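Local coordinates for protein PrgB (Enterococcus faecalis, PDB 6EVU) that probably serves as a cell-wall-anchored adhesin whose DNA binding and compaction promote aggregation, biofilm formation and plasmid conjugation, at residues D190-S202 with Q300-S312. Numbering follows the deposited sequence.
With TRS (2-amino-2-hydroxymethyl-propane-1,3-diol), chain C.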
loop_
_atom_site.group_PDB
_atom_site.type_symbol
_atom_site.label_atom_id
_atom_site.label_comp_id
_atom_site.label_asym_id
_atom_site.label_seq_id
_atom_site.Cartn_x
_atom_site.Cartn_y
_atom_site.Cartn_z
ATOM N N ASP A 190 -24.151 4.533 9.209
ATOM C CA ASP A 190 -23.543 4.206 10.490
ATOM C C ASP A 190 -22.682 2.952 10.430
ATOM O O ASP A 190 -22.316 2.404 11.466
ATOM C CB ASP A 190 -24.619 4.107 11.581
ATOM C CG ASP A 190 -25.170 5.494 11.979
ATOM O OD1 ASP A 190 -24.348 6.394 12.282
ATOM O OD2 ASP A 190 -26.410 5.695 11.967
ATOM N N SER A 191 -22.250 2.546 9.239
ATOM C CA SER A 191 -21.456 1.328 9.089
ATOM C C SER A 191 -20.364 1.587 8.064
ATOM O O SER A 191 -20.344 0.993 6.977
ATOM C CB SER A 191 -22.352 0.153 8.698
ATOM O OG SER A 191 -23.345 -0.065 9.720
ATOM N N PRO A 192 -19.417 2.479 8.393
ATOM C CA PRO A 192 -18.333 2.796 7.464
ATOM C C PRO A 192 -17.496 1.578 7.110
ATOM O O PRO A 192 -17.458 0.579 7.829
ATOM C CB PRO A 192 -17.497 3.826 8.237
ATOM C CG PRO A 192 -17.803 3.573 9.693
ATOM C CD PRO A 192 -19.250 3.144 9.701
ATOM N N PHE A 193 -16.859 1.670 5.948
ATOM C CA PHE A 193 -15.827 0.710 5.561
ATOM C C PHE A 193 -14.617 0.896 6.453
ATOM O O PHE A 193 -14.222 2.032 6.760
ATOM C CB PHE A 193 -15.358 0.957 4.128
ATOM C CG PHE A 193 -16.330 0.576 3.075
ATOM C CD1 PHE A 193 -17.409 -0.266 3.330
ATOM C CD2 PHE A 193 -16.168 1.071 1.792
ATOM C CE1 PHE A 193 -18.282 -0.626 2.277
ATOM C CE2 PHE A 193 -17.031 0.699 0.768
ATOM C CZ PHE A 193 -18.069 -0.103 0.987
ATOM N N ALA A 194 -14.001 -0.209 6.838
ATOM C CA ALA A 194 -12.730 -0.158 7.540
ATOM C C ALA A 194 -11.714 -1.014 6.793
ATOM O O ALA A 194 -11.990 -2.167 6.425
ATOM C CB ALA A 194 -12.881 -0.612 9.004
ATOM N N TYR A 195 -10.522 -0.471 6.619
ATOM C CA TYR A 195 -9.478 -1.192 5.910
ATOM C C TYR A 195 -8.154 -1.008 6.623
ATOM O O TYR A 195 -7.961 -0.040 7.364
ATOM C CB TYR A 195 -9.331 -0.735 4.460
ATOM C CG TYR A 195 -9.259 0.775 4.193
ATOM C CD1 TYR A 195 -10.405 1.568 4.133
ATOM C CD2 TYR A 195 -8.035 1.373 3.964
ATOM C CE1 TYR A 195 -10.291 2.987 3.854
ATOM C CE2 TYR A 195 -7.903 2.727 3.658
ATOM C CZ TYR A 195 -9.025 3.518 3.612
ATOM O OH TYR A 195 -8.880 4.837 3.297
ATOM N N ALA A 196 -7.273 -1.989 6.443
ATOM C CA ALA A 196 -6.003 -2.003 7.141
ATOM C C ALA A 196 -4.969 -1.169 6.393
ATOM O O ALA A 196 -4.935 -1.128 5.157
ATOM C CB ALA A 196 -5.488 -3.429 7.261
ATOM N N LEU A 197 -4.076 -0.543 7.142
ATOM C CA LEU A 197 -2.901 0.092 6.563
ATOM C C LEU A 197 -1.809 -0.567 7.386
ATOM O O LEU A 197 -1.625 -0.233 8.567
ATOM C CB LEU A 197 -2.917 1.612 6.707
ATOM C CG LEU A 197 -4.226 2.152 6.120
ATOM C CD1 LEU A 197 -4.550 3.498 6.670
ATOM C CD2 LEU A 197 -4.113 2.133 4.624
ATOM N N SER A 198 -1.139 -1.548 6.798
ATOM C CA SER A 198 -0.249 -2.431 7.528
ATOM C C SER A 198 1.161 -2.390 6.973
ATOM O O SER A 198 1.428 -1.792 5.922
ATOM C CB SER A 198 -0.762 -3.875 7.503
ATOM O OG SER A 198 -1.955 -3.939 8.272
ATOM N N SER A 199 2.048 -3.021 7.742
ATOM C CA SER A 199 3.407 -3.277 7.311
ATOM C C SER A 199 4.085 -1.980 6.866
ATOM O O SER A 199 4.713 -1.894 5.785
ATOM C CB SER A 199 3.393 -4.322 6.196
ATOM O OG SER A 199 4.671 -4.876 5.979
ATOM N N LEU A 200 3.899 -0.895 7.622
ATOM C CA LEU A 200 4.524 0.365 7.189
ATOM C C LEU A 200 5.848 0.478 7.937
ATOM O O LEU A 200 5.952 1.116 8.989
ATOM C CB LEU A 200 3.620 1.581 7.404
ATOM C CG LEU A 200 2.273 1.493 6.673
ATOM C CD1 LEU A 200 1.339 2.625 7.092
ATOM C CD2 LEU A 200 2.550 1.529 5.164
ATOM N N ASN A 201 6.859 -0.210 7.408
ATOM C CA ASN A 201 8.159 -0.244 8.057
ATOM C C ASN A 201 8.920 1.060 7.806
ATOM O O ASN A 201 8.666 1.796 6.848
ATOM C CB ASN A 201 9.023 -1.393 7.536
ATOM C CG ASN A 201 9.273 -1.298 6.016
ATOM O OD1 ASN A 201 8.341 -1.400 5.224
ATOM N ND2 ASN A 201 10.517 -1.047 5.623
ATOM N N SER A 202 9.913 1.307 8.653
ATOM C CA SER A 202 10.700 2.525 8.576
ATOM C C SER A 202 12.096 2.279 9.121
ATOM O O SER A 202 12.269 1.616 10.152
ATOM C CB SER A 202 10.059 3.666 9.354
ATOM O OG SER A 202 10.914 4.788 9.310
ATOM N N GLN A 300 8.091 -1.201 -3.132
ATOM C CA GLN A 300 7.375 -1.655 -1.943
ATOM C C GLN A 300 6.282 -2.640 -2.342
ATOM O O GLN A 300 5.837 -2.708 -3.490
ATOM C CB GLN A 300 6.752 -0.452 -1.201
ATOM C CG GLN A 300 5.544 0.113 -1.954
ATOM C CD GLN A 300 5.133 1.483 -1.419
ATOM O OE1 GLN A 300 5.120 2.477 -2.119
ATOM N NE2 GLN A 300 4.754 1.517 -0.155
ATOM N N TRP A 301 5.814 -3.378 -1.318
ATOM C CA TRP A 301 4.637 -4.223 -1.465
ATOM C C TRP A 301 3.511 -3.549 -0.707
ATOM O O TRP A 301 3.688 -3.252 0.477
ATOM C CB TRP A 301 4.945 -5.604 -0.871
ATOM C CG TRP A 301 3.738 -6.520 -0.794
ATOM C CD1 TRP A 301 2.652 -6.485 -1.593
ATOM C CD2 TRP A 301 3.513 -7.594 0.144
ATOM N NE1 TRP A 301 1.733 -7.441 -1.232
ATOM C CE2 TRP A 301 2.242 -8.137 -0.163
ATOM C CE3 TRP A 301 4.238 -8.112 1.233
ATOM C CZ2 TRP A 301 1.702 -9.216 0.581
ATOM C CZ3 TRP A 301 3.709 -9.192 1.939
ATOM C CH2 TRP A 301 2.446 -9.698 1.624
ATOM N N PHE A 302 2.389 -3.294 -1.374
ATOM C CA PHE A 302 1.208 -2.738 -0.713
ATOM C C PHE A 302 0.091 -3.767 -0.837
ATOM O O PHE A 302 -0.453 -3.967 -1.915
ATOM C CB PHE A 302 0.739 -1.395 -1.279
ATOM C CG PHE A 302 -0.380 -0.841 -0.452
ATOM C CD1 PHE A 302 -0.074 -0.224 0.775
ATOM C CD2 PHE A 302 -1.682 -1.110 -0.767
ATOM C CE1 PHE A 302 -1.070 0.242 1.604
ATOM C CE2 PHE A 302 -2.738 -0.665 0.100
ATOM C CZ PHE A 302 -2.418 -0.003 1.270
ATOM N N ALA A 303 -0.289 -4.371 0.284
ATOM C CA ALA A 303 -1.397 -5.313 0.327
ATOM C C ALA A 303 -2.635 -4.617 0.878
ATOM O O ALA A 303 -2.536 -3.863 1.857
ATOM C CB ALA A 303 -1.041 -6.499 1.223
ATOM N N PHE A 304 -3.780 -4.904 0.276
ATOM C CA PHE A 304 -5.066 -4.357 0.690
ATOM C C PHE A 304 -5.926 -5.439 1.313
ATOM O O PHE A 304 -6.181 -6.453 0.677
ATOM C CB PHE A 304 -5.842 -3.769 -0.479
ATOM C CG PHE A 304 -7.168 -3.245 -0.073
ATOM C CD1 PHE A 304 -7.256 -1.986 0.507
ATOM C CD2 PHE A 304 -8.349 -4.024 -0.230
ATOM C CE1 PHE A 304 -8.522 -1.475 0.920
ATOM C CE2 PHE A 304 -9.622 -3.489 0.150
ATOM C CZ PHE A 304 -9.701 -2.244 0.738
ATOM N N SER A 305 -6.400 -5.201 2.545
ATOM C CA SER A 305 -7.355 -6.128 3.152
ATOM C C SER A 305 -8.101 -5.412 4.261
ATOM O O SER A 305 -7.779 -4.287 4.636
ATOM C CB SER A 305 -6.668 -7.379 3.730
ATOM O OG SER A 305 -6.185 -7.155 5.044
ATOM N N THR A 306 -9.026 -6.141 4.884
ATOM C CA THR A 306 -9.797 -5.657 6.017
ATOM C C THR A 306 -9.360 -6.324 7.310
ATOM O O THR A 306 -10.096 -6.275 8.308
ATOM C CB THR A 306 -11.301 -5.889 5.802
ATOM O OG1 THR A 306 -11.535 -7.288 5.533
ATOM C CG2 THR A 306 -11.828 -5.010 4.735
ATOM N N ASN A 307 -8.193 -6.959 7.297
ATOM C CA ASN A 307 -7.591 -7.599 8.471
ATOM C C ASN A 307 -6.865 -6.535 9.280
ATOM O O ASN A 307 -5.675 -6.263 9.066
ATOM C CB ASN A 307 -6.628 -8.683 8.007
ATOM C CG ASN A 307 -7.341 -9.952 7.568
ATOM O OD1 ASN A 307 -7.151 -10.428 6.433
ATOM N ND2 ASN A 307 -8.140 -10.538 8.480
ATOM N N LEU A 308 -7.599 -5.869 10.164
ATOM C CA LEU A 308 -7.035 -4.773 10.929
ATOM C C LEU A 308 -6.171 -5.341 12.036
ATOM O O LEU A 308 -6.546 -6.315 12.709
ATOM C CB LEU A 308 -8.144 -3.887 11.530
ATOM C CG LEU A 308 -9.353 -3.579 10.646
ATOM C CD1 LEU A 308 -10.366 -2.670 11.345
ATOM C CD2 LEU A 308 -8.809 -2.908 9.401
ATOM N N ASN A 309 -5.033 -4.700 12.286
ATOM C CA ASN A 309 -4.235 -5.099 13.441
ATOM C C ASN A 309 -4.688 -4.427 14.737
ATOM O O ASN A 309 -3.896 -4.315 15.703
ATOM C CB ASN A 309 -2.758 -4.854 13.150
ATOM C CG ASN A 309 -2.235 -5.803 12.094
ATOM O OD1 ASN A 309 -2.437 -7.013 12.202
ATOM N ND2 ASN A 309 -1.583 -5.270 11.072
ATOM N N ALA A 310 -5.974 -4.056 14.825
ATOM C CA ALA A 310 -6.563 -3.554 16.055
ATOM C C ALA A 310 -8.051 -3.905 16.093
ATOM O O ALA A 310 -8.620 -4.415 15.124
ATOM C CB ALA A 310 -6.347 -2.044 16.194
ATOM N N GLN A 311 -8.680 -3.636 17.235
ATOM C CA GLN A 311 -10.119 -3.794 17.377
ATOM C C GLN A 311 -10.812 -2.480 17.653
ATOM O O GLN A 311 -12.044 -2.406 17.553
ATOM C CB GLN A 311 -10.460 -4.771 18.520
ATOM C CG GLN A 311 -9.494 -5.938 18.636
ATOM C CD GLN A 311 -10.087 -7.243 18.123
ATOM O OE1 GLN A 311 -10.583 -7.306 16.989
ATOM N NE2 GLN A 311 -10.050 -8.291 18.961
ATOM N N SER A 312 -10.062 -1.454 18.037
ATOM C CA SER A 312 -10.631 -0.172 18.405
ATOM C C SER A 312 -9.593 0.864 18.034
ATOM O O SER A 312 -8.455 0.526 17.718
ATOM C CB SER A 312 -11.018 -0.115 19.891
ATOM O OG SER A 312 -9.911 -0.313 20.746
HETATM C C TRS C . 7.072 -4.287 3.338
HETATM C C1 TRS C . 7.795 -5.231 4.341
HETATM C C2 TRS C . 5.867 -4.973 2.684
HETATM C C3 TRS C . 8.067 -3.807 2.248
HETATM N N TRS C . 6.557 -3.183 4.128
HETATM O O1 TRS C . 8.735 -4.373 4.981
HETATM O O2 TRS C . 5.004 -5.516 3.649
HETATM O O3 TRS C . 7.263 -3.177 1.219
HETATM O O HOH W 1 -4.274 -3.514 3.821
HETATM O O HOH W 2 -1.159 -2.306 3.990
HETATM O O HOH W 3 -4.231 -2.374 10.383
HETATM O O HOH W 4 -3.416 -5.995 7.765
#
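A196 and S305 join the edge strand 193-197 to the loop that follows strand 299-302, within the β-rich adhesin domain of this antigen I/II family protein. Strand 193-197 pairs on one side with strand 272-276; on the other, A196 N gives a nearly linear hydrogen bond (175°) to S305 O, at 3.0 Å. S305 also shapes its own loop: its OG accepts from N307 N, an ST turn.

Close packing flanks this link. The small methyl of A196 lets the loop come close, with CB 3.4 Å from N307 O. L308 lays CD2 against the strand backbone, 3.4 Å from Y195 C, while CD1 rests on A194 CB; its fork spans A194 to A196. F304, with CG anti to its backbone N (chi1 178°), brings CE1 to 3.7 Å from Y195 CB, and the rings meet at a slant. L197 CD2 approaches the edge of the F302 ring.

Water fills the polar seam: one molecule accepts from S305 N near A196 O and A303 O; another accepts from S198 N, also near A303 O. N309 ND2 lies 3.1 Å from S198 OG at too poor an angle to bond, and pairs with S271 OG. A bound Tris, probably from the crystallisation liquor, bridges W301 N and N201 OD1. The short hydroxyl arm of S198 suits a water-mediated link: its OG lies 2.6 Å from a water that donates to N307 O.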